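Hypothetical protein MG296 homolog (Mycoplasma pneumoniae, PDB 2I15) is of unknown function but folds as an all-alpha protein of the Mg296 family. Local coordinates at residues Cys96-Ser108 / Tyr121-Val134. Numbering follows the deposited sequence.
Sequences CQSFYEALTLFIS and YHQQLGKRFGVLTV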
ATOM      1  N   CYS A  96      -1.322  -4.564  12.078  1.00 28.88           N
ATOM      2  CA  CYS A  96      -1.542  -3.126  12.186  1.00 26.47           C
ATOM      3  C   CYS A  96      -1.507  -2.489  10.812  1.00 24.34           C
ATOM      4  O   CYS A  96      -2.112  -1.434  10.583  1.00 25.22           O
ATOM      5  CB  CYS A  96      -0.454  -2.482  13.038  1.00 24.14           C
ATOM      6  SG  CYS A  96      -0.609  -2.779  14.787  1.00 30.40           S
ATOM      7  N   GLN A  97      -0.779  -3.118   9.898  1.00 18.56           N
ATOM      8  CA  GLN A  97      -0.671  -2.578   8.559  1.00 17.40           C
ATOM      9  C   GLN A  97      -2.053  -2.668   7.922  1.00 15.60           C
ATOM     10  O   GLN A  97      -2.514  -1.702   7.321  1.00 13.50           O
ATOM     11  CB  GLN A  97       0.377  -3.358   7.757  1.00 21.79           C
ATOM     12  CG  GLN A  97       0.677  -2.733   6.400  1.00 20.92           C
ATOM     13  CD  GLN A  97       1.344  -1.379   6.521  1.00 20.02           C
ATOM     14  OE1 GLN A  97       1.142  -0.507   5.684  1.00 16.71           O
ATOM     15  NE2 GLN A  97       2.150  -1.200   7.559  1.00 20.13           N
ATOM     16  N   SER A  98      -2.729  -3.803   8.100  1.00 25.42           N
ATOM     17  CA  SER A  98      -4.067  -4.015   7.533  1.00 26.42           C
ATOM     18  C   SER A  98      -5.135  -3.086   8.108  1.00 26.54           C
ATOM     19  O   SER A  98      -6.027  -2.656   7.385  1.00 27.45           O
ATOM     20  CB  SER A  98      -4.498  -5.458   7.742  1.00 24.69           C
ATOM     21  OG  SER A  98      -3.557  -6.340   7.155  1.00 30.29           O
ATOM     22  N   PHE A  99      -5.052  -2.791   9.405  1.00 14.73           N
ATOM     23  CA  PHE A  99      -5.996  -1.889  10.060  1.00 15.12           C
ATOM     24  C   PHE A  99      -5.817  -0.487   9.465  1.00 15.70           C
ATOM     25  O   PHE A  99      -6.795   0.221   9.189  1.00 15.91           O
ATOM     26  CB  PHE A  99      -5.710  -1.812  11.553  1.00 26.16           C
ATOM     27  CG  PHE A  99      -6.729  -1.017  12.330  1.00 28.45           C
ATOM     28  CD1 PHE A  99      -7.931  -1.600  12.718  1.00 27.76           C
ATOM     29  CD2 PHE A  99      -6.476   0.309  12.698  1.00 28.12           C
ATOM     30  CE1 PHE A  99      -8.867  -0.887  13.468  1.00 27.98           C
ATOM     31  CE2 PHE A  99      -7.411   1.033  13.450  1.00 27.63           C
ATOM     32  CZ  PHE A  99      -8.607   0.432  13.832  1.00 26.28           C
ATOM     33  N   TYR A 100      -4.564  -0.108   9.235  1.00 21.87           N
ATOM     34  CA  TYR A 100      -4.260   1.200   8.675  1.00 23.35           C
ATOM     35  C   TYR A 100      -4.638   1.305   7.199  1.00 23.39           C
ATOM     36  O   TYR A 100      -5.260   2.284   6.776  1.00 23.03           O
ATOM     37  CB  TYR A 100      -2.761   1.518   8.809  1.00 25.88           C
ATOM     38  CG  TYR A 100      -2.317   2.726   7.980  1.00 27.08           C
ATOM     39  CD1 TYR A 100      -2.486   4.031   8.450  1.00 26.29           C
ATOM     40  CD2 TYR A 100      -1.748   2.553   6.710  1.00 26.69           C
ATOM     41  CE1 TYR A 100      -2.090   5.134   7.679  1.00 27.70           C
ATOM     42  CE2 TYR A 100      -1.354   3.645   5.934  1.00 26.04           C
ATOM     43  CZ  TYR A 100      -1.529   4.925   6.420  1.00 28.47           C
ATOM     44  OH  TYR A 100      -1.120   5.996   5.647  1.00 26.50           O
ATOM     45  N   GLU A 101      -4.242   0.318   6.407  1.00 21.88           N
ATOM     46  CA  GLU A 101      -4.524   0.380   4.986  1.00 22.66           C
ATOM     47  C   GLU A 101      -6.014   0.491   4.673  1.00 22.57           C
ATOM     48  O   GLU A 101      -6.403   0.937   3.587  1.00 21.38           O
ATOM     49  CB  GLU A 101      -3.882  -0.818   4.281  1.00 28.27           C
ATOM     50  CG  GLU A 101      -2.381  -0.933   4.561  1.00 33.01           C
ATOM     51  CD  GLU A 101      -1.658  -1.846   3.599  1.00 34.10           C
ATOM     52  OE1 GLU A 101      -2.154  -2.970   3.377  1.00 36.53           O
ATOM     53  OE2 GLU A 101      -0.592  -1.439   3.078  1.00 34.19           O
ATOM     54  N   ALA A 102      -6.845   0.138   5.648  1.00 26.15           N
ATOM     55  CA  ALA A 102      -8.298   0.220   5.487  1.00 25.01           C
ATOM     56  C   ALA A 102      -8.817   1.593   5.935  1.00 25.41           C
ATOM     57  O   ALA A 102      -9.876   2.029   5.501  1.00 25.81           O
ATOM     58  CB  ALA A 102      -8.984  -0.884   6.296  1.00 10.42           C
ATOM     59  N   LEU A 103      -8.058   2.279   6.782  1.00 18.71           N
ATOM     60  CA  LEU A 103      -8.495   3.568   7.307  1.00 19.76           C
ATOM     61  C   LEU A 103      -7.823   4.788   6.669  1.00 20.29           C
ATOM     62  O   LEU A 103      -8.092   5.934   7.037  1.00 18.92           O
ATOM     63  CB  LEU A 103      -8.286   3.576   8.833  1.00 21.35           C
ATOM     64  CG  LEU A 103      -9.065   2.464   9.555  1.00 21.36           C
ATOM     65  CD1 LEU A 103      -8.735   2.445  11.004  1.00 16.98           C
ATOM     66  CD2 LEU A 103     -10.572   2.690   9.345  1.00 20.40           C
ATOM     67  N   THR A 104      -6.965   4.529   5.694  1.00 26.29           N
ATOM     68  CA  THR A 104      -6.200   5.565   5.003  1.00 26.92           C
ATOM     69  C   THR A 104      -6.983   6.848   4.658  1.00 26.82           C
ATOM     70  O   THR A 104      -6.558   7.955   4.995  1.00 23.87           O
ATOM     71  CB  THR A 104      -5.561   4.954   3.723  1.00 28.04           C
ATOM     72  OG1 THR A 104      -4.133   5.001   3.829  1.00 30.81           O
ATOM     73  CG2 THR A 104      -5.985   5.714   2.484  1.00 26.44           C
ATOM     74  N   LEU A 105      -8.127   6.688   3.994  1.00 23.13           N
ATOM     75  CA  LEU A 105      -8.957   7.813   3.582  1.00 23.63           C
ATOM     76  C   LEU A 105      -9.559   8.486   4.822  1.00 24.08           C
ATOM     77  O   LEU A 105      -9.702   9.709   4.879  1.00 21.23           O
ATOM     78  CB  LEU A 105     -10.069   7.313   2.655  1.00 33.04           C
ATOM     79  CG  LEU A 105     -10.876   8.230   1.724  1.00 33.95           C
ATOM     80  CD1 LEU A 105     -11.382   9.437   2.469  1.00 38.34           C
ATOM     81  CD2 LEU A 105     -10.031   8.637   0.565  1.00 32.92           C
ATOM     82  N   PHE A 106      -9.892   7.663   5.816  1.00 22.01           N
ATOM     83  CA  PHE A 106     -10.458   8.098   7.093  1.00 19.48           C
ATOM     84  C   PHE A 106      -9.431   8.972   7.811  1.00 19.13           C
ATOM     85  O   PHE A 106      -9.752  10.041   8.327  1.00 18.79           O
ATOM     86  CB  PHE A 106     -10.747   6.867   7.950  1.00 22.15           C
ATOM     87  CG  PHE A 106     -11.505   7.155   9.218  1.00 23.95           C
ATOM     88  CD1 PHE A 106     -12.893   7.142   9.236  1.00 22.49           C
ATOM     89  CD2 PHE A 106     -10.826   7.422  10.398  1.00 24.76           C
ATOM     90  CE1 PHE A 106     -13.591   7.383  10.413  1.00 24.05           C
ATOM     91  CE2 PHE A 106     -11.519   7.668  11.583  1.00 25.53           C
ATOM     92  CZ  PHE A 106     -12.900   7.646  11.582  1.00 25.23           C
ATOM     93  N   ILE A 107      -8.185   8.513   7.816  1.00 30.46           N
ATOM     94  CA  ILE A 107      -7.094   9.206   8.487  1.00 30.95           C
ATOM     95  C   ILE A 107      -6.743  10.581   7.908  1.00 32.68           C
ATOM     96  O   ILE A 107      -6.374  11.489   8.660  1.00 33.56           O
ATOM     97  CB  ILE A 107      -5.875   8.292   8.507  1.00 26.81           C
ATOM     98  CG1 ILE A 107      -6.224   7.049   9.342  1.00 24.58           C
ATOM     99  CG2 ILE A 107      -4.658   9.022   9.095  1.00 27.43           C
ATOM    100  CD1 ILE A 107      -5.213   5.963   9.260  1.00 27.82           C
ATOM    101  N   SER A 108      -6.857  10.743   6.587  1.00 25.47           N
ATOM    102  CA  SER A 108      -6.557  12.029   5.944  1.00 25.41           C
ATOM    103  C   SER A 108      -7.623  13.044   6.328  1.00 25.72           C
ATOM    104  O   SER A 108      -7.314  14.196   6.624  1.00 25.05           O
ATOM    105  CB  SER A 108      -6.528  11.895   4.419  1.00 35.65           C
ATOM    106  OG  SER A 108      -5.428  11.117   3.991  1.00 34.93           O
ATOM    107  N   TYR A 121       0.553  13.902   9.624  1.00 41.49           N
ATOM    108  CA  TYR A 121      -0.383  13.166  10.460  1.00 40.69           C
ATOM    109  C   TYR A 121      -0.105  11.681  10.215  1.00 39.71           C
ATOM    110  O   TYR A 121       0.186  10.913  11.146  1.00 39.80           O
ATOM    111  CB  TYR A 121      -1.821  13.517  10.055  1.00 33.19           C
ATOM    112  CG  TYR A 121      -2.876  13.070  11.042  1.00 31.97           C
ATOM    113  CD1 TYR A 121      -2.941  13.625  12.313  1.00 30.90           C
ATOM    114  CD2 TYR A 121      -3.807  12.091  10.703  1.00 29.77           C
ATOM    115  CE1 TYR A 121      -3.907  13.229  13.220  1.00 30.30           C
ATOM    116  CE2 TYR A 121      -4.784  11.685  11.608  1.00 29.83           C
ATOM    117  CZ  TYR A 121      -4.818  12.258  12.868  1.00 31.06           C
ATOM    118  OH  TYR A 121      -5.756  11.846  13.786  1.00 32.20           O
ATOM    119  N   HIS A 122      -0.195  11.297   8.945  1.00 22.68           N
ATOM    120  CA  HIS A 122       0.040   9.926   8.526  1.00 21.66           C
ATOM    121  C   HIS A 122       1.391   9.390   8.988  1.00 22.52           C
ATOM    122  O   HIS A 122       1.499   8.254   9.456  1.00 22.48           O
ATOM    123  CB  HIS A 122      -0.017   9.833   7.002  1.00 24.03           C
ATOM    124  CG  HIS A 122      -1.401   9.701   6.456  1.00 21.08           C
ATOM    125  ND1 HIS A 122      -2.104   8.528   6.512  1.00 20.98           N
ATOM    126  CD2 HIS A 122      -2.196  10.608   5.845  1.00 19.22           C
ATOM    127  CE1 HIS A 122      -3.295   8.708   5.954  1.00 15.06           C
ATOM    128  NE2 HIS A 122      -3.369   9.954   5.547  1.00 20.93           N
ATOM    129  N   GLN A 123       2.426  10.209   8.848  1.00 37.05           N
ATOM    130  CA  GLN A 123       3.775   9.807   9.235  1.00 39.17           C
ATOM    131  C   GLN A 123       3.926   9.588  10.738  1.00 39.94           C
ATOM    132  O   GLN A 123       4.563   8.624  11.164  1.00 40.37           O
ATOM    133  CB  GLN A 123       4.770  10.836   8.707  1.00 36.30           C
ATOM    134  CG  GLN A 123       4.848  10.784   7.194  1.00 40.15           C
ATOM    135  CD  GLN A 123       5.621  11.946   6.579  1.00 42.50           C
ATOM    136  OE1 GLN A 123       5.845  12.973   7.226  1.00 43.37           O
ATOM    137  NE2 GLN A 123       6.009  11.793   5.312  1.00 42.17           N
ATOM    138  N   GLN A 124       3.331  10.464  11.541  1.00 31.11           N
ATOM    139  CA  GLN A 124       3.403  10.293  12.983  1.00 32.48           C
ATOM    140  C   GLN A 124       2.740   8.948  13.285  1.00 32.63           C
ATOM    141  O   GLN A 124       3.297   8.092  13.986  1.00 32.27           O
ATOM    142  CB  GLN A 124       2.670  11.443  13.670  1.00 45.88           C
ATOM    143  CG  GLN A 124       3.211  12.801  13.277  1.00 49.40           C
ATOM    144  CD  GLN A 124       2.418  13.957  13.872  1.00 53.67           C
ATOM    145  OE1 GLN A 124       1.196  14.053  13.699  1.00 56.92           O
ATOM    146  NE2 GLN A 124       3.115  14.850  14.571  1.00 55.05           N
ATOM    147  N   LEU A 125       1.559   8.763  12.704  1.00 39.91           N
ATOM    148  CA  LEU A 125       0.781   7.539  12.860  1.00 40.71           C
ATOM    149  C   LEU A 125       1.688   6.318  12.720  1.00 42.15           C
ATOM    150  O   LEU A 125       1.744   5.473  13.612  1.00 41.30           O
ATOM    151  CB  LEU A 125      -0.311   7.480  11.785  1.00 39.15           C
ATOM    152  CG  LEU A 125      -1.418   6.411  11.781  1.00 39.37           C
ATOM    153  CD1 LEU A 125      -0.852   4.987  11.924  1.00 37.36           C
ATOM    154  CD2 LEU A 125      -2.394   6.719  12.888  1.00 39.65           C
ATOM    155  N   GLY A 126       2.393   6.243  11.591  1.00 35.17           N
ATOM    156  CA  GLY A 126       3.278   5.120  11.325  1.00 36.59           C
ATOM    157  C   GLY A 126       4.516   5.006  12.204  1.00 38.04           C
ATOM    158  O   GLY A 126       5.075   3.923  12.355  1.00 37.24           O
ATOM    159  N   LYS A 127       4.975   6.114  12.773  1.00 49.41           N
ATOM    160  CA  LYS A 127       6.150   6.060  13.636  1.00 51.42           C
ATOM    161  C   LYS A 127       5.690   5.487  14.982  1.00 51.45           C
ATOM    162  O   LYS A 127       6.270   4.518  15.479  1.00 51.23           O
ATOM    163  CB  LYS A 127       6.737   7.469  13.817  1.00 75.37           C
ATOM    164  CG  LYS A 127       8.268   7.563  13.904  1.00 76.45           C
ATOM    165  CD  LYS A 127       8.771   7.522  15.339  1.00 78.66           C
ATOM    166  CE  LYS A 127      10.179   8.109  15.446  1.00 79.05           C
ATOM    167  NZ  LYS A 127      10.186   9.571  15.153  1.00 79.74           N
ATOM    168  N   ARG A 128       4.627   6.069  15.542  1.00 47.76           N
ATOM    169  CA  ARG A 128       4.083   5.626  16.827  1.00 47.61           C
ATOM    170  C   ARG A 128       3.812   4.121  16.785  1.00 45.21           C
ATOM    171  O   ARG A 128       4.329   3.365  17.612  1.00 45.58           O
ATOM    172  CB  ARG A 128       2.785   6.378  17.164  1.00 71.54           C
ATOM    173  CG  ARG A 128       2.290   6.094  18.583  1.00 74.63           C
ATOM    174  CD  ARG A 128       1.006   6.817  18.933  1.00 75.15           C
ATOM    175  NE  ARG A 128       1.183   8.247  19.173  1.00 77.88           N
ATOM    176  CZ  ARG A 128       0.197   9.065  19.529  1.00 79.34           C
ATOM    177  NH1 ARG A 128      -1.032   8.588  19.687  1.00 79.45           N
ATOM    178  NH2 ARG A 128       0.435  10.358  19.729  1.00 80.24           N
ATOM    179  N   PHE A 129       2.983   3.694  15.836  1.00 42.68           N
ATOM    180  CA  PHE A 129       2.674   2.278  15.657  1.00 41.60           C
ATOM    181  C   PHE A 129       3.583   1.891  14.489  1.00 40.87           C
ATOM    182  O   PHE A 129       3.873   2.721  13.631  1.00 42.71           O
ATOM    183  CB  PHE A 129       1.189   2.114  15.317  1.00 35.71           C
ATOM    184  CG  PHE A 129       0.288   2.944  16.187  1.00 34.04           C
ATOM    185  CD1 PHE A 129      -0.078   4.224  15.797  1.00 34.07           C
ATOM    186  CD2 PHE A 129      -0.111   2.489  17.446  1.00 34.75           C
ATOM    187  CE1 PHE A 129      -0.827   5.046  16.646  1.00 32.62           C
ATOM    188  CE2 PHE A 129      -0.858   3.308  18.302  1.00 33.75           C
ATOM    189  CZ  PHE A 129      -1.210   4.588  17.893  1.00 33.46           C
ATOM    190  N   GLY A 130       4.069   0.662  14.453  1.00 49.83           N
ATOM    191  CA  GLY A 130       4.969   0.298  13.369  1.00 49.13           C
ATOM    192  C   GLY A 130       4.251   0.107  12.048  1.00 48.02           C
ATOM    193  O   GLY A 130       4.069  -1.018  11.599  1.00 48.28           O
ATOM    194  N   VAL A 131       3.848   1.199  11.412  1.00 29.97           N
ATOM    195  CA  VAL A 131       3.118   1.095  10.152  1.00 28.84           C
ATOM    196  C   VAL A 131       3.809   1.778   8.963  1.00 27.46           C
ATOM    197  O   VAL A 131       4.521   2.781   9.120  1.00 25.96           O
ATOM    198  CB  VAL A 131       1.693   1.664  10.326  1.00 48.47           C
ATOM    199  CG1 VAL A 131       0.968   1.692   9.001  1.00 49.63           C
ATOM    200  CG2 VAL A 131       0.918   0.806  11.313  1.00 48.03           C
ATOM    201  N   LEU A 132       3.619   1.201   7.778  1.00 27.90           N
ATOM    202  CA  LEU A 132       4.202   1.738   6.552  1.00 26.38           C
ATOM    203  C   LEU A 132       3.113   2.624   5.976  1.00 25.38           C
ATOM    204  O   LEU A 132       2.176   2.135   5.330  1.00 25.82           O
ATOM    205  CB  LEU A 132       4.546   0.606   5.584  1.00 30.97           C
ATOM    206  CG  LEU A 132       5.560   0.950   4.497  1.00 32.60           C
ATOM    207  CD1 LEU A 132       6.049  -0.332   3.844  1.00 32.30           C
ATOM    208  CD2 LEU A 132       4.931   1.908   3.486  1.00 32.01           C
ATOM    209  N   THR A 133       3.233   3.925   6.213  1.00 29.44           N
ATOM    210  CA  THR A 133       2.220   4.873   5.779  1.00 28.66           C
ATOM    211  C   THR A 133       2.286   5.365   4.348  1.00 29.01           C
ATOM    212  O   THR A 133       3.331   5.332   3.698  1.00 29.97           O
ATOM    213  CB  THR A 133       2.214   6.095   6.699  1.00 35.53           C
ATOM    214  OG1 THR A 133       3.441   6.825   6.538  1.00 33.75           O
ATOM    215  CG2 THR A 133       2.042   5.666   8.161  1.00 33.59           C
ATOM    216  N   VAL A 134       1.133   5.834   3.892  1.00 29.43           N
ATOM    217  CA  VAL A 134       0.932   6.352   2.554  1.00 29.10           C
ATOM    218  C   VAL A 134       1.725   7.649   2.271  1.00 30.09           C
ATOM    219  O   VAL A 134       1.870   8.061   1.117  1.00 30.43           O
ATOM    220  CB  VAL A 134      -0.607   6.522   2.311  1.00 24.01           C
ATOM    221  CG1 VAL A 134      -0.880   7.509   1.211  1.00 24.78           C
ATOM    222  CG2 VAL A 134      -1.206   5.164   1.946  1.00 21.30           C
TER
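Tyr100 and His122 meet rim to rim, planes almost perpendicular, where helix 92-113 faces helix 120-128 and the tail that follows it. Three polar links run through this pair. The backbone N of Val134 donates to Tyr100 OH over 2.9 Å in a nearly straight bond (175°), whereas His122 ND1 reaches the same oxygen at 2.9 Å but weakly, bent to 121°. At the far side of the imidazole, NE2 lies 2.8 Å from Ser108 OG in a hydrogen bond whose donor may be either atom.

Apolar contacts fill in around these bonds. Ile107 CG2 lies over one face of the His122 ring, a CH-pi contact 3.8 Å from the centroid, and the same methyl touches Tyr121 CD2. With CG anti to the backbone N (chi1 167°), Tyr100 extends from its helix with two methyls to one side of its ring, Val131 CG1 3.6 Å from Tyr100 CG and Leu125 CD1 4.0 Å from Tyr100 CD1.

Among Tyr100, Thr104, Ile107 and Ser108, His122 sits as a knob in a hole, and Tyr135 meets its ring too. The NE2 bond, the weaker ND1 bond and the overlying methyl together restrict the imidazole's rotation, while the phenol oxygen joins the C-terminal tail firmly to helix 92-113 and helix 120-128 only weakly.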